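Local coordinates for protein putative hydrolase YdeN (Bacillus subtilis, PDB 1UXO) that probably acts as a serine hydrolase of the alpha/beta-hydrolase fold, with its natural substrate not established here, at residues 97-108 / 139-150; 127-135 / 178-189. The protein carries 2 engineered substitutions. One frame throughout, in Å; residues are numbered along the deposited sequence.

In the fold
From the N terminus, the chain leaves strand 92-98 through the loop that gives interaction 1 its first segment, then passes helix 121-127 and enters strand 128-136, on which the first segment of interaction 2 (127-135) lies. The turn 139-143 and the start of helix 144-153 follow and close interaction 1 over 30 intervening residues; later, helix 177-188 closes interaction 2 over 42. The closures therefore cross and do not nest. They also touch: Leu97 N and Ser99 N probably donate to Ala132 O and Ile134 O, respectively, since strands 92-98 and 128-136 are sheet neighbours. Interaction 1 joins the loop after one strand to helix 144-153; interaction 2 packs the C-terminal helix against the other.

Interaction 1: residues 97-108 / 139-150; sequences LVSGFAKSLPTL and DQIVPFSFSKDL
Ser147 OG donates to Gly100 O at 2.7 Å, letting a small helical hydroxyl satisfy a buried carbonyl. Four waters add polar links: Ala102 N donates to one that donates on to Phe146 O, Thr107 N likewise through another to Ile141 O, and others join Asp139 OD2 to Ser99 OG and Lys103 NZ to Ser145 OG. Asp139, a predicted charge-relay residue, is positioned by its own Asx turn: OD1 accepts from Ile141 N (2.8 Å), nearly in line with the C-O bond, and Val142 N (3.0 Å), above the carboxylate plane; OD2 also receives His166 ND1. Ser99 O and Phe101 N are buried without polar partners. Lys103 runs extended across Phe146, its CE 3.4 Å from the ring centroid, with Pro143 CD on the opposite face. Lys103 NZ adds a cation-pi contact and, in one of two Asp149 conformers, a perhaps inconstant salt bridge to Asp149 OD2 (3.2 Å). A methionine in its place would probably lose the cation over the ring and leave Asp149 without this mate. Branched Val142 packs beside Phe101, its CG2 3.6 Å from Phe101 CD2. Leu97 and Leu150 reach helix 75-84; Ser147 and Phe144 rest on strand 128-136, Phe144 also touching strand 157-161.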
loop_
_atom_site.group_PDB
_atom_site.type_symbol
_atom_site.label_atom_id
_atom_site.label_comp_id
_atom_site.label_asym_id
_atom_site.label_seq_id
_atom_site.Cartn_x
_atom_site.Cartn_y
_atom_site.Cartn_z
ATOM N N LEU A 97 -0.894 4.163 -0.785
ATOM C CA LEU A 97 -1.908 3.171 -0.434
ATOM C C LEU A 97 -2.957 3.154 -1.506
ATOM O O LEU A 97 -3.859 3.997 -1.516
ATOM C CB LEU A 97 -2.502 3.468 0.931
ATOM C CG LEU A 97 -1.468 3.755 2.023
ATOM C CD1 LEU A 97 -2.130 4.144 3.348
ATOM C CD2 LEU A 97 -0.591 2.546 2.237
ATOM N N VAL A 98 -2.841 2.179 -2.416
ATOM C CA VAL A 98 -3.821 2.009 -3.490
ATOM C C VAL A 98 -5.031 1.229 -3.005
ATOM O O VAL A 98 -4.900 0.094 -2.558
ATOM C CB VAL A 98 -3.205 1.375 -4.733
ATOM C CG1 VAL A 98 -4.158 1.468 -5.881
ATOM C CG2 VAL A 98 -1.907 2.111 -5.081
ATOM N N SER A 99 -6.188 1.880 -3.043
ATOM C CA SER A 99 -7.437 1.353 -2.484
ATOM C C SER A 99 -7.306 1.061 -1.016
ATOM O O SER A 99 -7.822 0.038 -0.536
ATOM C CB SER A 99 -7.863 0.134 -3.238
ATOM O OG SER A 99 -7.866 0.388 -4.602
ATOM N N GLY A 100 -6.591 1.943 -0.306
ATOM C CA GLY A 100 -6.356 1.759 1.117
ATOM C C GLY A 100 -7.613 1.918 1.966
ATOM O O GLY A 100 -8.552 2.696 1.640
ATOM N N PHE A 101 -7.623 1.222 3.086
ATOM C CA PHE A 101 -8.727 1.293 4.004
ATOM C C PHE A 101 -8.188 0.906 5.405
ATOM O O PHE A 101 -7.132 0.255 5.508
ATOM C CB PHE A 101 -9.891 0.373 3.584
ATOM C CG PHE A 101 -9.512 -1.082 3.495
ATOM C CD1 PHE A 101 -9.819 -1.967 4.523
ATOM C CD2 PHE A 101 -8.829 -1.555 2.374
ATOM C CE1 PHE A 101 -9.457 -3.306 4.439
ATOM C CE2 PHE A 101 -8.460 -2.904 2.275
ATOM C CZ PHE A 101 -8.757 -3.783 3.309
ATOM N N ALA A 102 -8.890 1.344 6.449
ATOM C CA ALA A 102 -8.505 1.053 7.854
ATOM C C ALA A 102 -9.724 0.658 8.736
ATOM O O ALA A 102 -9.711 0.875 9.969
ATOM C CB ALA A 102 -7.832 2.293 8.469
ATOM N N LYS A 103 -10.783 0.134 8.109
ATOM C CA LYS A 103 -11.962 -0.397 8.814
ATOM C C LYS A 103 -12.585 -1.541 8.019
ATOM O O LYS A 103 -12.241 -1.768 6.850
ATOM C CB LYS A 103 -13.001 0.667 9.060
ATOM C CG LYS A 103 -13.678 1.256 7.806
ATOM C CD LYS A 103 -14.285 2.594 8.149
ATOM C CE LYS A 103 -14.949 3.225 7.004
ATOM N NZ LYS A 103 -15.612 4.519 7.355
ATOM N N SER A 104 -13.482 -2.293 8.665
ATOM C CA SER A 104 -14.066 -3.483 8.061
ATOM C C SER A 104 -14.671 -3.221 6.706
ATOM O O SER A 104 -15.436 -2.251 6.536
ATOM C CB SER A 104 -15.242 -3.952 8.945
ATOM O OG SER A 104 -15.947 -4.991 8.356
ATOM N N LEU A 105 -14.400 -4.113 5.766
ATOM C CA LEU A 105 -15.038 -4.117 4.468
ATOM C C LEU A 105 -16.309 -4.980 4.511
ATOM O O LEU A 105 -16.239 -6.197 4.732
ATOM C CB LEU A 105 -14.079 -4.691 3.415
ATOM C CG LEU A 105 -12.770 -3.918 3.202
ATOM C CD1 LEU A 105 -12.034 -4.630 2.075
ATOM C CD2 LEU A 105 -12.984 -2.426 2.881
ATOM N N PRO A 106 -17.477 -4.369 4.375
ATOM C CA PRO A 106 -18.701 -5.169 4.457
ATOM C C PRO A 106 -18.768 -6.387 3.540
ATOM O O PRO A 106 -19.382 -7.385 3.929
ATOM C CB PRO A 106 -19.798 -4.155 4.151
ATOM C CG PRO A 106 -19.196 -2.885 4.561
ATOM C CD PRO A 106 -17.770 -2.951 4.114
ATOM N N THR A 107 -18.150 -6.340 2.360
ATOM C CA THR A 107 -18.269 -7.482 1.458
ATOM C C THR A 107 -17.171 -8.522 1.701
ATOM O O THR A 107 -17.211 -9.583 1.083
ATOM C CB THR A 107 -18.326 -7.092 0.012
ATOM O OG1 THR A 107 -17.082 -6.491 -0.338
ATOM C CG2 THR A 107 -19.427 -6.038 -0.257
ATOM N N LEU A 108 -16.201 -8.219 2.564
ATOM C CA LEU A 108 -15.081 -9.119 2.912
ATOM C C LEU A 108 -14.808 -9.086 4.431
ATOM O O LEU A 108 -13.723 -8.750 4.907
ATOM C CB LEU A 108 -13.837 -8.681 2.129
ATOM C CG LEU A 108 -13.828 -9.071 0.641
ATOM C CD1 LEU A 108 -12.591 -8.465 -0.089
ATOM C CD2 LEU A 108 -13.791 -10.584 0.467
ATOM N N ASP A 139 -15.176 1.820 -7.064
ATOM C CA ASP A 139 -14.742 0.616 -6.368
ATOM C C ASP A 139 -15.890 0.006 -5.520
ATOM O O ASP A 139 -16.485 0.661 -4.659
ATOM C CB ASP A 139 -13.560 0.976 -5.466
ATOM C CG ASP A 139 -12.715 -0.247 -5.040
ATOM O OD1 ASP A 139 -13.276 -1.373 -4.840
ATOM O OD2 ASP A 139 -11.479 -0.153 -4.901
ATOM N N GLN A 140 -16.243 -1.222 -5.841
ATOM C CA GLN A 140 -17.274 -1.926 -5.128
ATOM C C GLN A 140 -16.722 -2.874 -4.043
ATOM O O GLN A 140 -17.511 -3.573 -3.374
ATOM C CB GLN A 140 -18.102 -2.726 -6.156
ATOM C CG GLN A 140 -18.776 -1.861 -7.284
ATOM C CD GLN A 140 -19.704 -0.872 -6.706
ATOM O OE1 GLN A 140 -20.589 -1.248 -5.903
ATOM N NE2 GLN A 140 -19.470 0.425 -6.990
ATOM N N ILE A 141 -15.408 -2.916 -3.858
ATOM C CA ILE A 141 -14.788 -3.758 -2.808
ATOM C C ILE A 141 -14.356 -2.899 -1.636
ATOM O O ILE A 141 -14.748 -3.135 -0.491
ATOM C CB ILE A 141 -13.620 -4.583 -3.359
ATOM C CG1 ILE A 141 -14.123 -5.566 -4.437
ATOM C CG2 ILE A 141 -12.959 -5.323 -2.175
ATOM C CD1 ILE A 141 -13.025 -6.255 -5.251
ATOM N N VAL A 142 -13.541 -1.882 -1.935
ATOM C CA VAL A 142 -13.180 -0.830 -0.984
ATOM C C VAL A 142 -13.915 0.472 -1.352
ATOM O O VAL A 142 -13.514 1.176 -2.268
ATOM C CB VAL A 142 -11.670 -0.559 -0.963
ATOM C CG1 VAL A 142 -11.360 0.471 0.108
ATOM C CG2 VAL A 142 -10.897 -1.841 -0.605
ATOM N N PRO A 143 -14.968 0.813 -0.660
ATOM C CA PRO A 143 -15.711 2.032 -1.019
ATOM C C PRO A 143 -14.804 3.221 -0.969
ATOM O O PRO A 143 -13.933 3.370 -0.072
ATOM C CB PRO A 143 -16.828 2.091 0.020
ATOM C CG PRO A 143 -16.951 0.680 0.480
ATOM C CD PRO A 143 -15.576 0.086 0.478
ATOM N N PHE A 144 -14.936 4.055 -1.994
ATOM C CA PHE A 144 -14.179 5.291 -2.089
ATOM C C PHE A 144 -14.125 6.116 -0.826
ATOM O O PHE A 144 -13.050 6.622 -0.452
ATOM C CB PHE A 144 -14.677 6.164 -3.269
ATOM C CG PHE A 144 -13.896 7.452 -3.418
ATOM C CD1 PHE A 144 -12.630 7.439 -3.978
ATOM C CD2 PHE A 144 -14.454 8.675 -3.001
ATOM C CE1 PHE A 144 -11.920 8.644 -4.112
ATOM C CE2 PHE A 144 -13.755 9.873 -3.166
ATOM C CZ PHE A 144 -12.484 9.847 -3.671
ATOM N N SER A 145 -15.258 6.215 -0.132
ATOM C CA SER A 145 -15.337 6.969 1.125
ATOM C C SER A 145 -14.387 6.445 2.197
ATOM O O SER A 145 -13.875 7.203 3.016
ATOM C CB SER A 145 -16.778 6.950 1.666
ATOM O OG SER A 145 -17.168 5.634 1.966
ATOM N N PHE A 146 -14.172 5.140 2.205
ATOM C CA PHE A 146 -13.239 4.536 3.175
ATOM C C PHE A 146 -11.789 4.982 2.914
ATOM O O PHE A 146 -10.962 5.137 3.859
ATOM C CB PHE A 146 -13.277 3.019 3.067
ATOM C CG PHE A 146 -14.518 2.338 3.602
ATOM C CD1 PHE A 146 -15.806 2.909 3.564
ATOM C CD2 PHE A 146 -14.374 1.064 4.073
ATOM C CE1 PHE A 146 -16.922 2.213 4.029
ATOM C CE2 PHE A 146 -15.496 0.327 4.546
ATOM C CZ PHE A 146 -16.761 0.903 4.533
ATOM N N SER A 147 -11.447 5.166 1.637
ATOM C CA SER A 147 -10.098 5.577 1.248
ATOM C C SER A 147 -9.914 7.072 1.518
ATOM O O SER A 147 -8.880 7.503 1.987
ATOM C CB SER A 147 -9.824 5.256 -0.225
ATOM O OG SER A 147 -9.800 3.856 -0.436
ATOM N N LYS A 148 -10.951 7.859 1.269
ATOM C CA LYS A 148 -10.910 9.276 1.553
ATOM C C LYS A 148 -10.809 9.519 3.084
ATOM O O LYS A 148 -10.033 10.366 3.524
ATOM C CB LYS A 148 -12.175 9.968 0.965
ATOM C CG LYS A 148 -12.163 11.489 1.203
ATOM C CD LYS A 148 -13.145 12.248 0.323
ATOM C CE LYS A 148 -12.697 13.685 0.077
ATOM N NZ LYS A 148 -13.404 14.468 -1.001
ATOM N N ASP A 149 -11.554 8.722 3.866
ATOM C CA ASP A 149 -11.551 8.745 5.338
ATOM C C ASP A 149 -10.143 8.478 5.809
ATOM O O ASP A 149 -9.604 9.232 6.613
ATOM C CB ASP A 149 -12.460 7.631 5.851
ATOM C CG ASP A 149 -12.670 7.593 7.400
ATOM O OD1 ASP A 149 -12.268 8.535 8.144
ATOM O OD2 ASP A 149 -13.174 6.569 7.971
ATOM N N LEU A 150 -9.511 7.430 5.278
ATOM C CA LEU A 150 -8.152 7.096 5.678
ATOM C C LEU A 150 -7.160 8.221 5.316
ATOM O O LEU A 150 -6.287 8.589 6.148
ATOM C CB LEU A 150 -7.728 5.770 4.999
ATOM C CG LEU A 150 -6.266 5.403 5.134
ATOM C CD1 LEU A 150 -5.880 5.301 6.609
ATOM C CD2 LEU A 150 -5.913 4.152 4.422
HETATM O O HOH W 1 -10.049 2.200 -4.815
HETATM O O HOH W 2 -10.882 3.394 5.978
HETATM O O HOH W 3 -16.778 5.982 5.046
HETATM O O HOH W 4 -16.867 -3.972 0.875
#

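Interaction 2: residues 127-135 / 178-189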
loop_
_atom_site.group_PDB
_atom_site.type_symbol
_atom_site.label_atom_id
_atom_site.label_comp_id
_atom_site.label_asym_id
_atom_site.label_seq_id
_atom_site.Cartn_x
_atom_site.Cartn_y
_atom_site.Cartn_z
ATOM N N SER A 127 6.018 8.237 10.533
ATOM C CA SER A 127 6.747 7.107 9.985
ATOM C C SER A 127 7.035 7.167 8.472
ATOM O O SER A 127 7.844 6.375 7.968
ATOM C CB SER A 127 5.973 5.800 10.282
ATOM O OG SER A 127 6.016 5.537 11.677
ATOM N N ALA A 128 6.420 8.118 7.784
ATOM C CA ALA A 128 6.471 8.213 6.320
ATOM C C ALA A 128 6.469 9.665 5.889
ATOM O O ALA A 128 5.495 10.387 6.096
ATOM C CB ALA A 128 5.357 7.439 5.700
ATOM N N LYS A 129 7.560 10.108 5.278
ATOM C CA LYS A 129 7.677 11.530 4.917
ATOM C C LYS A 129 6.626 11.998 3.915
ATOM O O LYS A 129 6.058 13.094 4.031
ATOM C CB LYS A 129 9.110 11.810 4.425
ATOM C CG LYS A 129 9.395 13.212 3.979
ATOM C CD LYS A 129 10.869 13.373 3.550
ATOM C CE LYS A 129 11.280 14.847 3.460
ATOM N NZ LYS A 129 12.415 15.086 2.462
ATOM N N HIS A 130 6.389 11.183 2.914
ATOM C CA HIS A 130 5.425 11.459 1.885
ATOM C C HIS A 130 4.325 10.410 1.926
ATOM O O HIS A 130 4.618 9.237 2.013
ATOM C CB HIS A 130 6.126 11.427 0.523
ATOM C CG HIS A 130 7.213 12.466 0.384
ATOM N ND1 HIS A 130 6.944 13.798 0.201
ATOM C CD2 HIS A 130 8.563 12.343 0.386
ATOM C CE1 HIS A 130 8.094 14.472 0.134
ATOM N NE2 HIS A 130 9.095 13.608 0.223
ATOM N N ARG A 131 3.074 10.833 1.904
ATOM C CA ARG A 131 1.934 9.888 2.015
ATOM C C ARG A 131 0.838 10.212 1.000
ATOM O O ARG A 131 0.454 11.370 0.867
ATOM C CB ARG A 131 1.369 9.907 3.425
ATOM C CG ARG A 131 2.393 9.793 4.559
ATOM C CD ARG A 131 1.829 10.042 5.995
ATOM N NE ARG A 131 1.362 11.428 6.089
ATOM C CZ ARG A 131 2.144 12.503 6.244
ATOM N NH1 ARG A 131 3.476 12.374 6.344
ATOM N NH2 ARG A 131 1.587 13.716 6.294
ATOM N N ALA A 132 0.335 9.172 0.341
ATOM C CA ALA A 132 -0.748 9.288 -0.621
ATOM C C ALA A 132 -1.625 8.063 -0.610
ATOM O O ALA A 132 -1.166 6.945 -0.272
ATOM C CB ALA A 132 -0.206 9.510 -2.032
ATOM N N VAL A 133 -2.889 8.321 -0.897
ATOM C CA VAL A 133 -3.933 7.310 -1.143
ATOM C C VAL A 133 -4.495 7.503 -2.569
ATOM O O VAL A 133 -4.854 8.628 -2.997
ATOM C CB VAL A 133 -5.058 7.428 -0.143
ATOM C CG1 VAL A 133 -6.181 6.434 -0.454
ATOM C CG2 VAL A 133 -4.545 7.241 1.256
ATOM N N ILE A 134 -4.514 6.425 -3.344
ATOM C CA ILE A 134 -5.085 6.450 -4.695
ATOM C C ILE A 134 -6.302 5.563 -4.652
ATOM O O ILE A 134 -6.214 4.408 -4.213
ATOM C CB ILE A 134 -4.079 5.888 -5.686
ATOM C CG1 ILE A 134 -2.797 6.743 -5.611
ATOM C CG2 ILE A 134 -4.701 5.806 -7.067
ATOM C CD1 ILE A 134 -1.667 6.341 -6.514
ATOM N N ALA A 135 -7.433 6.078 -5.069
ATOM C CA ALA A 135 -8.689 5.346 -4.899
ATOM C C ALA A 135 -9.623 5.567 -6.023
ATOM O O ALA A 135 -9.690 6.664 -6.597
ATOM C CB ALA A 135 -9.368 5.734 -3.560
ATOM N N ILE A 178 -0.400 6.400 -12.752
ATOM C CA ILE A 178 -0.539 7.355 -11.630
ATOM C C ILE A 178 0.326 6.965 -10.428
ATOM O O ILE A 178 0.925 7.848 -9.826
ATOM C CB ILE A 178 -1.978 7.589 -11.232
ATOM C CG1 ILE A 178 -2.008 8.698 -10.166
ATOM C CG2 ILE A 178 -2.690 6.307 -10.760
ATOM C CD1 ILE A 178 -3.323 9.360 -10.094
ATOM N N VAL A 179 0.430 5.665 -10.099
ATOM C CA VAL A 179 1.257 5.247 -8.994
ATOM C C VAL A 179 2.726 5.558 -9.261
ATOM O O VAL A 179 3.440 6.070 -8.397
ATOM C CB VAL A 179 1.072 3.738 -8.605
ATOM C CG1 VAL A 179 1.924 3.427 -7.416
ATOM C CG2 VAL A 179 -0.346 3.491 -8.251
ATOM N N TYR A 180 3.204 5.262 -10.468
ATOM C CA TYR A 180 4.600 5.524 -10.812
ATOM C C TYR A 180 4.904 7.044 -10.736
ATOM O O TYR A 180 5.951 7.478 -10.221
ATOM C CB TYR A 180 4.941 4.935 -12.212
ATOM C CG TYR A 180 6.186 5.527 -12.735
ATOM C CD1 TYR A 180 7.434 5.063 -12.302
ATOM C CD2 TYR A 180 6.154 6.637 -13.597
ATOM C CE1 TYR A 180 8.616 5.661 -12.733
ATOM C CE2 TYR A 180 7.317 7.232 -14.026
ATOM C CZ TYR A 180 8.532 6.747 -13.579
ATOM O OH TYR A 180 9.669 7.390 -13.999
ATOM N N ASP A 181 3.998 7.852 -11.265
ATOM C CA ASP A 181 4.201 9.303 -11.285
ATOM C C ASP A 181 4.149 9.948 -9.866
ATOM O O ASP A 181 5.000 10.798 -9.533
ATOM C CB ASP A 181 3.224 9.981 -12.213
ATOM C CG ASP A 181 3.561 9.731 -13.708
ATOM O OD1 ASP A 181 4.763 9.612 -14.088
ATOM O OD2 ASP A 181 2.691 9.660 -14.560
ATOM N N VAL A 182 3.211 9.511 -9.043
ATOM C CA VAL A 182 3.130 10.021 -7.648
ATOM C C VAL A 182 4.399 9.641 -6.894
ATOM O O VAL A 182 5.034 10.472 -6.236
ATOM C CB VAL A 182 1.864 9.556 -6.939
ATOM C CG1 VAL A 182 1.929 9.915 -5.451
ATOM C CG2 VAL A 182 0.617 10.199 -7.600
ATOM N N LEU A 183 4.829 8.396 -7.052
ATOM C CA LEU A 183 6.056 7.917 -6.440
ATOM C C LEU A 183 7.256 8.716 -6.870
ATOM O O LEU A 183 8.078 9.179 -6.047
ATOM C CB LEU A 183 6.232 6.406 -6.788
ATOM C CG LEU A 183 7.337 5.661 -6.117
ATOM C CD1 LEU A 183 7.199 5.711 -4.579
ATOM C CD2 LEU A 183 7.405 4.248 -6.661
ATOM N N THR A 184 7.391 8.892 -8.174
ATOM C CA THR A 184 8.524 9.606 -8.707
ATOM C C THR A 184 8.592 11.065 -8.211
ATOM O O THR A 184 9.693 11.611 -8.046
ATOM C CB THR A 184 8.496 9.474 -10.259
ATOM O OG1 THR A 184 8.815 8.108 -10.578
ATOM C CG2 THR A 184 9.610 10.298 -10.941
ATOM N N SER A 185 7.449 11.694 -7.999
ATOM C CA SER A 185 7.410 13.074 -7.498
ATOM C C SER A 185 8.034 13.154 -6.086
ATOM O O SER A 185 8.660 14.162 -5.712
ATOM C CB SER A 185 5.988 13.636 -7.550
ATOM O OG SER A 185 5.172 13.180 -6.466
ATOM N N TYR A 186 7.911 12.077 -5.332
ATOM C CA TYR A 186 8.547 12.010 -4.032
ATOM C C TYR A 186 10.069 12.056 -4.127
ATOM O O TYR A 186 10.738 12.498 -3.170
ATOM C CB TYR A 186 8.225 10.711 -3.336
ATOM C CG TYR A 186 6.792 10.453 -2.942
ATOM C CD1 TYR A 186 5.788 11.429 -3.031
ATOM C CD2 TYR A 186 6.455 9.203 -2.433
ATOM C CE1 TYR A 186 4.458 11.122 -2.645
ATOM C CE2 TYR A 186 5.209 8.931 -1.989
ATOM C CZ TYR A 186 4.207 9.913 -2.124
ATOM O OH TYR A 186 2.976 9.562 -1.649
ATOM N N PHE A 187 10.621 11.436 -5.167
ATOM C CA PHE A 187 12.065 11.341 -5.319
ATOM C C PHE A 187 12.675 12.715 -5.641
ATOM O O PHE A 187 13.813 12.997 -5.237
ATOM C CB PHE A 187 12.469 10.376 -6.437
ATOM C CG PHE A 187 11.904 8.965 -6.313
ATOM C CD1 PHE A 187 11.455 8.453 -5.107
ATOM C CD2 PHE A 187 11.827 8.163 -7.437
ATOM C CE1 PHE A 187 10.957 7.180 -5.041
ATOM C CE2 PHE A 187 11.370 6.876 -7.368
ATOM C CZ PHE A 187 10.925 6.375 -6.165
ATOM N N SER A 188 11.941 13.527 -6.396
ATOM C CA SER A 188 12.440 14.863 -6.784
ATOM C C SER A 188 12.391 15.781 -5.592
ATOM O O SER A 188 13.274 16.606 -5.407
ATOM C CB SER A 188 11.649 15.504 -7.927
ATOM O OG SER A 188 10.238 15.396 -7.744
ATOM N N LYS A 189 11.346 15.633 -4.786
ATOM C CA LYS A 189 11.261 16.354 -3.524
ATOM C C LYS A 189 12.408 15.901 -2.620
ATOM O O LYS A 189 12.793 16.621 -1.688
ATOM C CB LYS A 189 9.916 16.093 -2.821
ATOM C CG LYS A 189 8.676 16.804 -3.411
ATOM C CD LYS A 189 7.420 15.965 -3.092
ATOM C CE LYS A 189 6.105 16.710 -3.269
ATOM N NZ LYS A 189 5.036 16.005 -2.496
HETATM O O HOH W 5 4.422 14.722 0.113
#
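His130 and Tyr186 form an offset stack, their ring centroids 4.9 Å apart and their planes inclined by 18°. Over the centre of one tyrosine face sits His130 CB, 3.4 Å from the ring centroid in a CH-pi contact; Val182 O and Leu183 CA, from the preceding helical turn, lie toward the rim of the opposite face. Ala132 CB meets the tyrosine edge near the hydroxyl, where a methyl group is small enough to fit. On the histidine, Tyr186 CA covers one face, Lys129 CG lies over the rim of the opposite face, and water 5 lies in the ring plane, 2.7 Å from ND1. This water accepts from Lys189 NZ, whose extended chain brings CD to 3.6 Å from His130 CE1. With CG turned away from the carbonyl carbon and beside the backbone N (chi1 -65°), Tyr186 reaches toward the strand, and its OH has a weak hydrogen bond to Ile95 O of strand 92-98.

Farther along, aliphatic side chains take over. Ala132 CB touches Val182 CG1 at 4.1 Å, and the longer Ile134 reaches Val179 CG2 with CD1 at 3.6 Å. Strand 131-135 and helix 178-188 run nearly antiparallel, their axes 10.1 Å apart at closest approach. Val133 and Ala135 face helix 144-153 instead, so helices cover both sides of the parallel sheet, the three-layer alpha/beta/alpha sandwich characteristic of alpha/beta hydrolases.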